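Local coordinates for SusD superfamily protein (Bacteroides vulgatus ATCC 8482, PDB 3JQ0), which is of unknown function but probably binds nutrient glycans at the outer membrane, as other members of the SusD family do, at residues A[407-412]-A[425-430]; A[431-435]-A[459-463]. One frame throughout, in Å; residues are numbered along the deposited sequence.

Interaction 1: residues A[407-412]-A[425-430]; sequences AYPNDN and PDNAGA
With its CG anti to the carbonyl carbon (chi1 -71°), D426 directs its carboxylate into the bend of 407-412, while N412, turned the same way about its own first torsion (chi1 -64°), carries its amide over the start of the short 3-10 turn 426-428. Reciprocal bonds then join the two loops. D426 N donates an almost straight bond to D411 O (2.9 Å), and D411 N answers with a bond to D426 OD2, also 2.9 Å, which it meets from well above the carboxylate plane. N412 OD1 accepts from N427 N at 2.8 Å, with N427 N tilted 25° from the N412 carbonyl plane. The other arm of the amide, N412 ND2, donates to a lone pair of P409 O in that carbonyl's plane (3.1 Å), and the two bonds together set the rotation of the amide. The N427 amide lies stacked on that of N412, and a water joins N412 O to N427 ND2. At the other end of the contact the Y408 ring passes obliquely by the D426 carboxylate and brings its OH to A430 CB (3.4 Å); P409, behind a cis peptide bond, sets its CB over the centre of one face of the ring. The acids D411 and D426 come near each other but have partners: R310, R440 and the Y417 hydroxyl for D411, K436 and R390 for D426. An inverse gamma turn centred on D411 thus meets the 3-10 turn 426-428, and G429 follows as N-cap of helix 430-441 in this helical SusD-family fold.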
ATOM      1  N   ALA A 407     -14.980  19.595   6.037  1.00  7.72           N
ATOM      2  CA  ALA A 407     -13.592  19.972   6.265  1.00  7.54           C
ATOM      3  C   ALA A 407     -13.204  19.549   7.672  1.00  7.98           C
ATOM      4  O   ALA A 407     -14.028  19.497   8.574  1.00  8.92           O
ATOM      5  CB  ALA A 407     -13.357  21.478   6.101  1.00  8.97           C
ATOM      6  N   TYR A 408     -11.931  19.216   7.864  1.00  8.00           N
ATOM      7  CA  TYR A 408     -11.419  18.959   9.211  1.00  7.71           C
ATOM      8  C   TYR A 408     -11.461  20.266   9.993  1.00  8.50           C
ATOM      9  O   TYR A 408     -11.010  21.276   9.465  1.00  8.62           O
ATOM     10  CB  TYR A 408      -9.979  18.434   9.106  1.00  7.89           C
ATOM     11  CG  TYR A 408      -9.334  18.140  10.445  1.00  7.18           C
ATOM     12  CD1 TYR A 408      -9.626  16.965  11.125  1.00  8.15           C
ATOM     13  CD2 TYR A 408      -8.462  19.036  11.038  1.00  7.36           C
ATOM     14  CE1 TYR A 408      -9.074  16.707  12.371  1.00  7.71           C
ATOM     15  CE2 TYR A 408      -7.913  18.787  12.283  1.00  8.24           C
ATOM     16  CZ  TYR A 408      -8.232  17.629  12.959  1.00  8.16           C
ATOM     17  OH  TYR A 408      -7.716  17.354  14.182  1.00  8.49           O
ATOM     18  N   PRO A 409     -11.931  20.254  11.258  1.00  8.13           N
ATOM     19  CA  PRO A 409     -12.258  19.121  12.116  1.00  8.10           C
ATOM     20  C   PRO A 409     -13.784  18.934  12.311  1.00  7.78           C
ATOM     21  O   PRO A 409     -14.251  18.592  13.401  1.00  8.90           O
ATOM     22  CB  PRO A 409     -11.623  19.511  13.445  1.00  8.59           C
ATOM     23  CG  PRO A 409     -11.956  20.986  13.534  1.00  9.33           C
ATOM     24  CD  PRO A 409     -11.804  21.483  12.091  1.00  9.56           C
ATOM     25  N   ASN A 410     -14.554  19.115  11.225  1.00  7.54           N
ATOM     26  CA  ASN A 410     -15.995  19.194  11.300  1.00  8.27           C
ATOM     27  C   ASN A 410     -16.746  17.985  10.773  1.00  7.86           C
ATOM     28  O   ASN A 410     -17.968  17.964  10.801  1.00  8.69           O
ATOM     29  CB  ASN A 410     -16.476  20.441  10.513  1.00  9.39           C
ATOM     30  CG  ASN A 410     -15.798  21.689  10.966  1.00  9.89           C
ATOM     31  OD1 ASN A 410     -15.572  21.887  12.170  1.00 10.59           O
ATOM     32  ND2 ASN A 410     -15.426  22.538  10.019  1.00 10.68           N
ATOM     33  N   ASP A 411     -16.023  16.957  10.344  1.00  7.78           N
ATOM     34  CA  ASP A 411     -16.621  15.752   9.781  1.00  7.77           C
ATOM     35  C   ASP A 411     -17.047  14.829  10.920  1.00  7.31           C
ATOM     36  O   ASP A 411     -16.302  13.909  11.312  1.00  7.93           O
ATOM     37  CB  ASP A 411     -15.707  15.109   8.755  1.00  7.32           C
ATOM     38  CG  ASP A 411     -16.267  13.862   8.106  1.00  7.55           C
ATOM     39  OD1 ASP A 411     -17.392  13.447   8.416  1.00  7.55           O
ATOM     40  OD2 ASP A 411     -15.487  13.285   7.291  1.00  8.20           O
ATOM     41  N   ASN A 412     -18.214  15.151  11.478  1.00  8.39           N
ATOM     42  CA  ASN A 412     -18.686  14.627  12.766  1.00  8.82           C
ATOM     43  C   ASN A 412     -20.093  14.010  12.734  1.00  8.95           C
ATOM     44  O   ASN A 412     -20.595  13.582  13.765  1.00 10.41           O
ATOM     45  CB  ASN A 412     -18.617  15.726  13.825  1.00  9.18           C
ATOM     46  CG  ASN A 412     -17.207  16.166  14.090  1.00  8.20           C
ATOM     47  OD1 ASN A 412     -16.326  15.325  14.206  1.00  9.39           O
ATOM     48  ND2 ASN A 412     -16.990  17.462  14.225  1.00 10.24           N
ATOM     49  N   PRO A 425     -15.877  10.088  14.249  1.00  8.46           N
ATOM     50  CA  PRO A 425     -15.952  11.480  13.922  0.50  8.08           C
ATOM     51  C   PRO A 425     -14.610  12.183  14.130  1.00  7.78           C
ATOM     52  O   PRO A 425     -13.797  11.746  14.961  1.00  8.12           O
ATOM     53  CB  PRO A 425     -16.997  12.002  14.910  0.50  9.05           C
ATOM     54  CG  PRO A 425     -16.891  11.085  16.044  0.50  8.34           C
ATOM     55  CD  PRO A 425     -16.688   9.769  15.443  0.50  8.33           C
ATOM     56  N   ASP A 426     -14.409  13.284  13.414  1.00  8.03           N
ATOM     57  CA  ASP A 426     -13.209  14.071  13.625  1.00  8.04           C
ATOM     58  C   ASP A 426     -12.979  14.444  15.087  1.00  7.92           C
ATOM     59  O   ASP A 426     -11.830  14.519  15.534  1.00  8.50           O
ATOM     60  CB  ASP A 426     -13.234  15.352  12.793  1.00  8.35           C
ATOM     61  CG  ASP A 426     -13.075  15.173  11.286  1.00  8.14           C
ATOM     62  OD1 ASP A 426     -12.849  14.032  10.821  1.00  8.57           O
ATOM     63  OD2 ASP A 426     -13.184  16.210  10.601  1.00  7.99           O
ATOM     64  N   ASN A 427     -14.061  14.707  15.816  1.00  9.01           N
ATOM     65  CA  ASN A 427     -13.972  15.126  17.221  1.00  9.82           C
ATOM     66  C   ASN A 427     -13.444  14.049  18.150  1.00  9.58           C
ATOM     67  O   ASN A 427     -13.181  14.336  19.313  1.00 10.49           O
ATOM     68  CB  ASN A 427     -15.336  15.717  17.697  1.00 11.11           C
ATOM     69  CG  ASN A 427     -16.429  14.710  17.717  1.00 11.85           C
ATOM     70  OD1 ASN A 427     -16.209  13.537  17.964  1.00 13.87           O
ATOM     71  ND2 ASN A 427     -17.672  15.182  17.491  1.00 16.19           N
ATOM     72  N   ALA A 428     -13.190  12.828  17.654  1.00  8.58           N
ATOM     73  CA  ALA A 428     -12.494  11.787  18.395  1.00  9.74           C
ATOM     74  C   ALA A 428     -11.004  11.996  18.449  1.00  9.72           C
ATOM     75  O   ALA A 428     -10.287  11.225  19.094  1.00 14.09           O
ATOM     76  CB  ALA A 428     -12.827  10.424  17.853  1.00 10.30           C
ATOM     77  N   GLY A 429     -10.523  12.982  17.730  1.00  8.94           N
ATOM     78  CA  GLY A 429      -9.118  13.368  17.826  1.00  8.99           C
ATOM     79  C   GLY A 429      -8.374  13.282  16.518  1.00  8.35           C
ATOM     80  O   GLY A 429      -8.816  12.624  15.538  1.00  8.82           O
ATOM     81  N   ALA A 430      -7.243  13.957  16.431  1.00  8.71           N
ATOM     82  CA  ALA A 430      -6.491  14.065  15.179  1.00  8.63           C
ATOM     83  C   ALA A 430      -5.920  12.741  14.683  1.00  7.90           C
ATOM     84  O   ALA A 430      -5.940  12.496  13.489  1.00  8.26           O
ATOM     85  CB  ALA A 430      -5.411  15.102  15.366  1.00  8.92           C
TER
HETATM   86  O   HOH W   1     -20.227  13.599  16.484  1.00 24.71           O

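Interaction 2: residues A[431-435]-A[459-463]; sequences LEAIL and YVHQY
L435 lays its CD1 against the Y459 ring, 3.7 Å from CD1 of that tyrosine, and the same methyl also reaches CE2 of Y463 at 4.0 Å. Beside this apolar patch E432 places its carboxylate between two donors. Its chain bends at chi2 (-79°), which swings the acid across to 459-463, where each oxygen takes a separate bond. OE1 accepts from Y463 OH at 2.6 Å, on the syn side, the ring standing steeply to the carboxylate; OE2 offers its syn lone pair to Q462 NE2 at 2.9 Å, in a nearly linear bond (175°) lying in the amide plane. One bond to each oxygen fixes the rotation of the carboxylate. Were E432 an alanine, Q462 NE2 and Y463 OH would probably each lose an acceptor and the glutamine amide would be freer to turn. Y463 OH is also bonded to K424, and Q462 CB lies over one face of the Y463 ring. The axes of the two segments come no nearer than 13.2 Å and lie 50° apart, so long side chains do the bridging. Helix 430-441 thus meets helix 457-463, while helix 448-455 packs on L435 and Y463, and helix 364-377 touches L431.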
ATOM      1  N   LEU A 431      -5.439  11.881  15.591  1.00  7.71           N
ATOM      2  CA  LEU A 431      -4.962  10.584  15.162  1.00  8.35           C
ATOM      3  C   LEU A 431      -6.045   9.739  14.507  1.00  8.15           C
ATOM      4  O   LEU A 431      -5.826   9.181  13.424  1.00  8.57           O
ATOM      5  CB  LEU A 431      -4.322   9.780  16.308  1.00  9.70           C
ATOM      6  CG  LEU A 431      -3.003  10.307  16.825  1.00 11.44           C
ATOM      7  CD1 LEU A 431      -2.555   9.431  17.992  1.00 14.61           C
ATOM      8  CD2 LEU A 431      -1.888  10.395  15.738  1.00 11.73           C
ATOM      9  N   GLU A 432      -7.230   9.672  15.102  1.00  7.61           N
ATOM     10  CA  GLU A 432      -8.327   9.003  14.499  1.00  7.30           C
ATOM     11  C   GLU A 432      -8.695   9.621  13.174  1.00  8.20           C
ATOM     12  O   GLU A 432      -9.012   8.905  12.211  1.00  8.59           O
ATOM     13  CB  GLU A 432      -9.508   8.957  15.454  1.00  8.27           C
ATOM     14  CG  GLU A 432      -9.361   7.984  16.605  1.00  8.84           C
ATOM     15  CD  GLU A 432      -9.631   6.531  16.277  1.00  9.12           C
ATOM     16  OE1 GLU A 432      -9.909   6.169  15.095  1.00  9.47           O
ATOM     17  OE2 GLU A 432      -9.597   5.736  17.248  1.00 11.40           O
ATOM     18  N   ALA A 433      -8.684  10.946  13.093  1.00  6.78           N
ATOM     19  CA  ALA A 433      -9.045  11.587  11.835  1.00  7.25           C
ATOM     20  C   ALA A 433      -8.084  11.206  10.715  1.00  7.18           C
ATOM     21  O   ALA A 433      -8.500  11.043   9.568  1.00  7.82           O
ATOM     22  CB  ALA A 433      -9.105  13.129  11.969  1.00  8.33           C
ATOM     23  N   ILE A 434      -6.797  11.084  11.024  1.00  7.69           N
ATOM     24  CA  ILE A 434      -5.799  10.717  10.014  1.00  7.13           C
ATOM     25  C   ILE A 434      -5.965   9.241   9.643  1.00  7.07           C
ATOM     26  O   ILE A 434      -5.864   8.900   8.467  1.00  7.00           O
ATOM     27  CB  ILE A 434      -4.384  11.038  10.480  1.00  7.67           C
ATOM     28  CG1 ILE A 434      -4.225  12.563  10.622  1.00  8.19           C
ATOM     29  CG2 ILE A 434      -3.352  10.526   9.464  1.00  9.60           C
ATOM     30  CD1 ILE A 434      -3.000  12.968  11.441  1.00 10.28           C
ATOM     31  N   LEU A 435      -6.264   8.365  10.613  1.00  7.01           N
ATOM     32  CA  LEU A 435      -6.563   6.968  10.260  1.00  6.78           C
ATOM     33  C   LEU A 435      -7.743   6.912   9.295  1.00  6.34           C
ATOM     34  O   LEU A 435      -7.702   6.171   8.317  1.00  6.60           O
ATOM     35  CB  LEU A 435      -6.867   6.124  11.489  1.00  7.21           C
ATOM     36  CG  LEU A 435      -5.687   5.763  12.370  1.00  7.50           C
ATOM     37  CD1 LEU A 435      -6.224   4.985  13.574  1.00  8.89           C
ATOM     38  CD2 LEU A 435      -4.625   4.952  11.643  1.00  8.81           C
ATOM     39  N   TYR A 459      -5.284   0.555  18.696  1.00  7.66           N
ATOM     40  CA  TYR A 459      -5.843   0.761  17.376  1.00  7.42           C
ATOM     41  C   TYR A 459      -5.968  -0.542  16.582  1.00  7.15           C
ATOM     42  O   TYR A 459      -6.981  -0.771  15.919  1.00  7.98           O
ATOM     43  CB  TYR A 459      -5.004   1.787  16.610  1.00  7.04           C
ATOM     44  CG  TYR A 459      -4.989   3.144  17.285  1.00  8.05           C
ATOM     45  CD1 TYR A 459      -5.986   4.081  17.108  1.00  9.13           C
ATOM     46  CD2 TYR A 459      -4.029   3.452  18.241  1.00  8.41           C
ATOM     47  CE1 TYR A 459      -5.975   5.294  17.810  1.00 11.26           C
ATOM     48  CE2 TYR A 459      -4.025   4.606  18.951  1.00  9.44           C
ATOM     49  CZ  TYR A 459      -4.991   5.553  18.727  1.00 10.27           C
ATOM     50  OH  TYR A 459      -4.996   6.760  19.406  1.00 13.10           O
ATOM     51  N   VAL A 460      -4.969  -1.406  16.647  1.00  7.22           N
ATOM     52  CA  VAL A 460      -5.074  -2.747  16.084  1.00  7.33           C
ATOM     53  C   VAL A 460      -6.346  -3.427  16.581  1.00  7.26           C
ATOM     54  O   VAL A 460      -7.051  -4.071  15.794  1.00  8.00           O
ATOM     55  CB  VAL A 460      -3.825  -3.583  16.401  1.00  7.28           C
ATOM     56  CG1 VAL A 460      -4.044  -5.043  16.008  1.00  8.73           C
ATOM     57  CG2 VAL A 460      -2.577  -3.017  15.781  1.00  7.42           C
ATOM     58  N   HIS A 461      -6.629  -3.338  17.872  1.00  7.90           N
ATOM     59  CA  HIS A 461      -7.752  -4.038  18.453  1.00  8.47           C
ATOM     60  C   HIS A 461      -9.086  -3.430  18.032  1.00  8.61           C
ATOM     61  O   HIS A 461     -10.064  -4.137  17.893  1.00 10.56           O
ATOM     62  CB  HIS A 461      -7.538  -4.101  19.951  1.00  9.73           C
ATOM     63  CG  HIS A 461      -8.539  -4.935  20.686  1.00 10.05           C
ATOM     64  ND1 HIS A 461      -8.919  -6.192  20.275  1.00 11.82           N
ATOM     65  CD2 HIS A 461      -9.192  -4.703  21.843  1.00 15.38           C
ATOM     66  CE1 HIS A 461      -9.768  -6.696  21.142  1.00 14.04           C
ATOM     67  NE2 HIS A 461      -9.980  -5.801  22.087  1.00 16.27           N
ATOM     68  N   GLN A 462      -9.134  -2.121  17.861  1.00  8.09           N
ATOM     69  CA  GLN A 462     -10.341  -1.484  17.353  1.00  8.93           C
ATOM     70  C   GLN A 462     -10.667  -1.917  15.942  1.00  8.13           C
ATOM     71  O   GLN A 462     -11.849  -2.055  15.569  1.00  9.35           O
ATOM     72  CB  GLN A 462     -10.177   0.071  17.317  1.00  9.53           C
ATOM     73  CG  GLN A 462     -10.209   0.753  18.631  1.00 10.82           C
ATOM     74  CD  GLN A 462     -10.107   2.255  18.588  1.00 12.74           C
ATOM     75  OE1 GLN A 462     -10.251   2.858  19.650  1.00 20.47           O
ATOM     76  NE2 GLN A 462      -9.838   2.878  17.448  1.00 12.39           N
ATOM     77  N   TYR A 463      -9.619  -2.062  15.111  1.00  7.70           N
ATOM     78  CA  TYR A 463      -9.775  -2.114  13.664  1.00  7.17           C
ATOM     79  C   TYR A 463      -9.279  -3.431  13.046  1.00  7.28           C
ATOM     80  O   TYR A 463      -9.026  -3.496  11.859  1.00  7.74           O
ATOM     81  CB  TYR A 463      -9.114  -0.904  13.050  1.00  6.90           C
ATOM     82  CG  TYR A 463      -9.724   0.443  13.503  1.00  6.97           C
ATOM     83  CD1 TYR A 463     -11.101   0.639  13.467  1.00  7.20           C
ATOM     84  CD2 TYR A 463      -8.893   1.491  13.880  1.00  8.05           C
ATOM     85  CE1 TYR A 463     -11.652   1.854  13.837  1.00  7.38           C
ATOM     86  CE2 TYR A 463      -9.429   2.687  14.253  1.00  8.14           C
ATOM     87  CZ  TYR A 463     -10.806   2.885  14.213  1.00  8.49           C
ATOM     88  OH  TYR A 463     -11.362   4.114  14.576  1.00  8.98           O
TER

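How the interactions relate
The two interactions follow each other in the chain: interaction 1 closes at A430 and interaction 2 opens at L431, so helix 430-441 carries both, its first residue in interaction 1 and its first turn in interaction 2. Their centres lie 13 Å apart, and they touch directly through A433, whose CB packs 3.6 Å from Y408 CE1 and 4.0 Å from D426 OD1. A433 thus turns toward the loops while E432 and L435 serve helix 457-463. K436, one turn on from E432, forms a salt bridge with D426 and so ties the same helix back to the loop. No ligand or defined site accompanies either contact, and a role in glycan binding cannot be read from them.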